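Local coordinates for histidine acid phosphatase (Bifidobacterium longum subsp. infantis, PDB 6RXD), which probably removes phosphate groups from inositol polyphosphates such as phytate, and from 2,3-bisphosphoglycerate, as a multiple inositol polyphosphate phosphatase, at residues A240-L245 with K299-A304; D307-Y312 with Q332-A337. One frame throughout, in Å; residues are numbered along the deposited sequence.

Both contacts are buried and share helix 301-317, which contact 1 meets at its first turn and contact 2 further along. Their centres lie about 11 Å apart. Contact 1 pairs this helix with helix 235-245. Its chemistry is mixed: a histidine that binds a zinc ion at a partly exposed margin is hydrogen-bonded to a carboxylate, while serine, leucine and alanine pack behind it. Contact 2 sets the same helix against the loop that leads to helix 339-357. It is made of aromatic and aliphatic side chains. L244 of 240-245 joins the two, with its CD1 3.5 Å from CE1 of F334 and its CD2 against L308.

Contact 1 of 2, residues A240-L245 with K299-A304; sequences ASHDLL and KSEYDA. With ZN (zinc ion), chain C.
This is a helix-to-helix contact at the start of helix 301-317, where helix 235-245 packs against it, and it carries a histidine-carboxylate hydrogen bond beside a zinc site. H242 ND1 donates to E301 OE2 at 2.6 Å, nearly straight at 169°. The oxygen lies close to the ring plane and receives the N-H on its syn side, somewhat out of the carboxylate plane. Ring and carboxylate planes stand 44° apart. CG of H242 is anti to the backbone N (chi1 178°), and the ring runs beside the extended E301 chain, both pointing the same way. E301 OE1 lies against H242 CB. The far ring nitrogen, NE2, binds the zinc ion at 2.2 Å, with E251 as the other protein ligand. E301 is thus a second-shell residue here. It probably fixes the ring's rotation and makes the imidazole a stronger donor to the metal. E301 has itself been seen as a zinc ligand in this protein, though it binds none in this chain. S300 N-caps helix 301-317: its OG accepts from D303 N. The backbone N of E301 is hydrogen-bonded to OE2 of E258. Behind the polar pair, S241 sits over the backbone of Y302, its OG hydrogen-bonded to V237 O within its own helix. L245 closes the buried side, with CD1 3.5 Å from E301 O and 3.8 Å from A304 CB.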
# COMPACT_ATOMS: atom_id res chain seq x y z
N ALA A 240 24.70 -4.96 9.69
CA ALA A 240 24.39 -4.47 8.35
C ALA A 240 24.40 -2.95 8.31
O ALA A 240 24.79 -2.35 7.31
CB ALA A 240 23.04 -4.98 7.91
N SER A 241 23.99 -2.34 9.41
CA SER A 241 23.99 -0.88 9.49
C SER A 241 25.40 -0.34 9.38
O SER A 241 25.66 0.61 8.65
CB SER A 241 23.35 -0.41 10.80
OG SER A 241 21.97 -0.75 10.86
N HIS A 242 26.32 -0.94 10.13
CA HIS A 242 27.70 -0.53 10.07
C HIS A 242 28.28 -0.77 8.68
O HIS A 242 28.98 0.09 8.12
CB HIS A 242 28.53 -1.27 11.10
CG HIS A 242 29.97 -0.90 11.04
ND1 HIS A 242 30.45 0.27 11.58
CD2 HIS A 242 31.03 -1.50 10.44
CE1 HIS A 242 31.75 0.36 11.35
NE2 HIS A 242 32.12 -0.70 10.66
N ASP A 243 28.00 -1.94 8.12
CA ASP A 243 28.47 -2.32 6.79
C ASP A 243 28.08 -1.27 5.75
O ASP A 243 28.90 -0.79 4.95
CB ASP A 243 27.87 -3.68 6.42
CG ASP A 243 28.56 -4.34 5.25
OD1 ASP A 243 29.70 -4.81 5.42
OD2 ASP A 243 27.95 -4.40 4.16
N LEU A 244 26.80 -0.91 5.76
CA LEU A 244 26.27 0.03 4.79
C LEU A 244 26.98 1.36 4.89
O LEU A 244 27.42 1.92 3.89
CB LEU A 244 24.78 0.24 5.05
CG LEU A 244 24.09 1.13 4.03
CD1 LEU A 244 23.97 0.38 2.70
CD2 LEU A 244 22.74 1.61 4.54
N LEU A 245 27.09 1.87 6.11
CA LEU A 245 27.63 3.22 6.31
C LEU A 245 29.12 3.29 6.05
O LEU A 245 29.65 4.35 5.73
CB LEU A 245 27.33 3.72 7.72
CG LEU A 245 25.84 3.89 8.05
CD1 LEU A 245 25.67 4.17 9.53
CD2 LEU A 245 25.23 5.02 7.24
N LYS A 299 21.01 8.92 16.22
CA LYS A 299 21.90 8.78 17.37
C LYS A 299 22.70 7.49 17.35
O LYS A 299 23.44 7.19 18.29
CB LYS A 299 21.15 8.94 18.70
CG LYS A 299 20.25 7.78 19.06
CD LYS A 299 18.81 8.10 18.71
CE LYS A 299 17.88 6.93 19.04
NZ LYS A 299 17.03 7.20 20.23
N SER A 300 22.58 6.74 16.26
CA SER A 300 23.32 5.50 16.15
C SER A 300 23.50 5.16 14.70
O SER A 300 22.83 5.73 13.83
CB SER A 300 22.52 4.36 16.77
OG SER A 300 21.32 4.17 16.05
N GLU A 301 24.37 4.18 14.43
CA GLU A 301 24.51 3.67 13.07
C GLU A 301 23.20 3.09 12.53
O GLU A 301 22.88 3.29 11.36
CB GLU A 301 25.60 2.60 12.96
CG GLU A 301 27.01 3.13 13.13
CD GLU A 301 28.04 2.02 13.15
OE1 GLU A 301 27.69 0.89 13.56
OE2 GLU A 301 29.20 2.26 12.76
N TYR A 302 22.47 2.36 13.37
CA TYR A 302 21.15 1.88 12.98
C TYR A 302 20.28 3.01 12.43
O TYR A 302 19.69 2.86 11.37
CB TYR A 302 20.44 1.16 14.13
CG TYR A 302 19.00 0.77 13.84
CD1 TYR A 302 18.69 -0.51 13.40
CD2 TYR A 302 17.96 1.68 13.98
CE1 TYR A 302 17.38 -0.88 13.12
CE2 TYR A 302 16.65 1.33 13.70
CZ TYR A 302 16.37 0.05 13.28
OH TYR A 302 15.06 -0.31 13.00
N ASP A 303 20.19 4.13 13.15
CA ASP A 303 19.37 5.25 12.70
C ASP A 303 19.81 5.78 11.35
O ASP A 303 18.97 6.03 10.47
CB ASP A 303 19.44 6.41 13.70
CG ASP A 303 18.74 6.11 15.00
OD1 ASP A 303 17.95 5.14 15.08
OD2 ASP A 303 18.98 6.89 15.94
N ALA A 304 21.11 6.00 11.18
CA ALA A 304 21.61 6.55 9.93
C ALA A 304 21.40 5.59 8.76
O ALA A 304 20.97 6.01 7.68
CB ALA A 304 23.09 6.94 10.05
ZN ZN C . 33.86 -1.29 9.48

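Contact 2 of 2, residues D307-Y312 with Q332-A337; sequences DLYNLY and QYFQGA
F334 lays its ring over one face of the Y312 ring in an offset stack. The centroids are 4.2 Å apart and the planes differ by 23°. The overlap is partial: F334 CD2 sits above the Y312 ring toward its rim, 3.6 Å from Y312 CG, while Y312 CD2 lies over the centre of the F334 ring. F334 CB also stands over the Y312 face, a CH-pi contact, with its carbon 4.3 Å from the ring centroid. At the other end of the overlap F334 CE2 meets Y312 CB at 3.5 Å. CG of Y312 is anti to its backbone N (chi1 162°), which sets that atom against F334 CD2 and CE2. The F334 ring reaches past Y312 to the helix backbone, where CZ approaches Y309 CA at 3.8 Å. The Y309 side chain crosses that of F334 at about a right angle and offers its ring edge, CD1 to F334 CE1 at 4.1 Å. L308 lies near the CE2 rim of F334 through its CG, and its CD1 is 4.4 Å from Y333 CD2. An alanine in place of Y312 would probably leave the F334 ring face without its stacking partner, and R8 O without the hydroxyl that bonds to it. Both helix tyrosines are tied at their tips to the N-terminal segment, Y312 OH to R8 O and Y309 OH to Y9 O. The contact thus joins helix 301-317 to the loop before helix 339-357. A342 of that helix touches both Y309 and F334, and F81 of helix 75-95 packs on L308 and Y333.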
# COMPACT_ATOMS: atom_id res chain seq x y z
N ASP A 307 17.76 5.37 7.84
CA ASP A 307 17.39 6.58 7.11
C ASP A 307 17.86 6.51 5.66
O ASP A 307 17.12 6.88 4.74
CB ASP A 307 17.93 7.84 7.79
CG ASP A 307 17.24 8.12 9.10
OD1 ASP A 307 16.31 7.38 9.46
OD2 ASP A 307 17.62 9.10 9.78
N LEU A 308 19.07 6.00 5.45
CA LEU A 308 19.62 5.86 4.10
C LEU A 308 18.81 4.84 3.31
O LEU A 308 18.52 5.04 2.13
CB LEU A 308 21.11 5.46 4.14
CG LEU A 308 21.85 5.44 2.79
CD1 LEU A 308 21.71 6.80 2.13
CD2 LEU A 308 23.31 5.11 3.02
N TYR A 309 18.45 3.74 3.97
CA TYR A 309 17.59 2.74 3.33
C TYR A 309 16.24 3.35 2.96
O TYR A 309 15.70 3.08 1.89
CB TYR A 309 17.40 1.52 4.24
CG TYR A 309 16.41 0.52 3.68
CD1 TYR A 309 16.73 -0.28 2.60
CD2 TYR A 309 15.15 0.39 4.24
CE1 TYR A 309 15.81 -1.20 2.09
CE2 TYR A 309 14.24 -0.51 3.74
CZ TYR A 309 14.57 -1.30 2.67
OH TYR A 309 13.64 -2.19 2.18
N ASN A 310 15.68 4.18 3.84
CA ASN A 310 14.40 4.83 3.50
C ASN A 310 14.51 5.74 2.28
O ASN A 310 13.56 5.87 1.51
CB ASN A 310 13.83 5.60 4.70
CG ASN A 310 12.94 4.71 5.58
OD1 ASN A 310 11.78 4.47 5.25
ND2 ASN A 310 13.50 4.21 6.67
N LEU A 311 15.67 6.36 2.09
CA LEU A 311 15.85 7.19 0.89
C LEU A 311 15.97 6.32 -0.35
O LEU A 311 15.44 6.66 -1.40
CB LEU A 311 17.06 8.13 1.04
CG LEU A 311 16.94 9.20 2.13
CD1 LEU A 311 18.16 10.12 2.04
CD2 LEU A 311 15.65 10.00 2.00
N TYR A 312 16.66 5.19 -0.22
CA TYR A 312 16.80 4.23 -1.31
C TYR A 312 15.45 3.73 -1.80
O TYR A 312 15.19 3.65 -3.02
CB TYR A 312 17.69 3.08 -0.85
CG TYR A 312 17.63 1.80 -1.65
CD1 TYR A 312 18.18 1.73 -2.93
CD2 TYR A 312 17.08 0.66 -1.10
CE1 TYR A 312 18.14 0.55 -3.65
CE2 TYR A 312 17.03 -0.53 -1.81
CZ TYR A 312 17.57 -0.58 -3.09
OH TYR A 312 17.53 -1.75 -3.81
N GLN A 332 23.34 2.91 -5.72
CA GLN A 332 24.76 2.60 -5.74
C GLN A 332 25.29 2.13 -4.39
O GLN A 332 26.36 1.51 -4.33
CB GLN A 332 25.58 3.81 -6.15
CG GLN A 332 25.70 4.82 -5.03
CD GLN A 332 26.45 6.04 -5.44
OE1 GLN A 332 27.68 6.07 -5.39
NE2 GLN A 332 25.71 7.07 -5.87
N TYR A 333 24.56 2.41 -3.31
CA TYR A 333 25.00 1.99 -1.98
C TYR A 333 24.46 0.63 -1.61
O TYR A 333 24.76 0.10 -0.54
CB TYR A 333 24.54 2.99 -0.90
CG TYR A 333 24.99 4.42 -1.16
CD1 TYR A 333 26.34 4.73 -1.23
CD2 TYR A 333 24.06 5.45 -1.29
CE1 TYR A 333 26.76 6.03 -1.46
CE2 TYR A 333 24.47 6.76 -1.51
CZ TYR A 333 25.82 7.04 -1.60
OH TYR A 333 26.25 8.33 -1.82
N PHE A 334 23.67 0.04 -2.51
CA PHE A 334 23.03 -1.24 -2.20
C PHE A 334 23.30 -2.30 -3.27
O PHE A 334 22.42 -3.10 -3.59
CB PHE A 334 21.52 -1.02 -2.02
CG PHE A 334 21.18 -0.20 -0.80
CD1 PHE A 334 21.00 -0.81 0.43
CD2 PHE A 334 21.07 1.19 -0.88
CE1 PHE A 334 20.68 -0.06 1.56
CE2 PHE A 334 20.77 1.95 0.25
CZ PHE A 334 20.57 1.32 1.47
N GLN A 335 24.52 -2.31 -3.77
CA GLN A 335 24.95 -3.22 -4.84
C GLN A 335 25.76 -4.38 -4.27
O GLN A 335 26.38 -4.24 -3.22
CB GLN A 335 25.80 -2.48 -5.86
CG GLN A 335 25.08 -1.34 -6.58
CD GLN A 335 23.92 -1.83 -7.41
OE1 GLN A 335 24.10 -2.62 -8.34
NE2 GLN A 335 22.71 -1.39 -7.07
N GLY A 336 25.75 -5.52 -4.96
CA GLY A 336 26.54 -6.66 -4.53
C GLY A 336 26.22 -7.10 -3.13
O GLY A 336 25.06 -7.29 -2.78
N ALA A 337 27.26 -7.24 -2.30
CA ALA A 337 27.08 -7.71 -0.93
C ALA A 337 26.20 -6.77 -0.10
O ALA A 337 25.57 -7.18 0.87
CB ALA A 337 28.44 -7.91 -0.26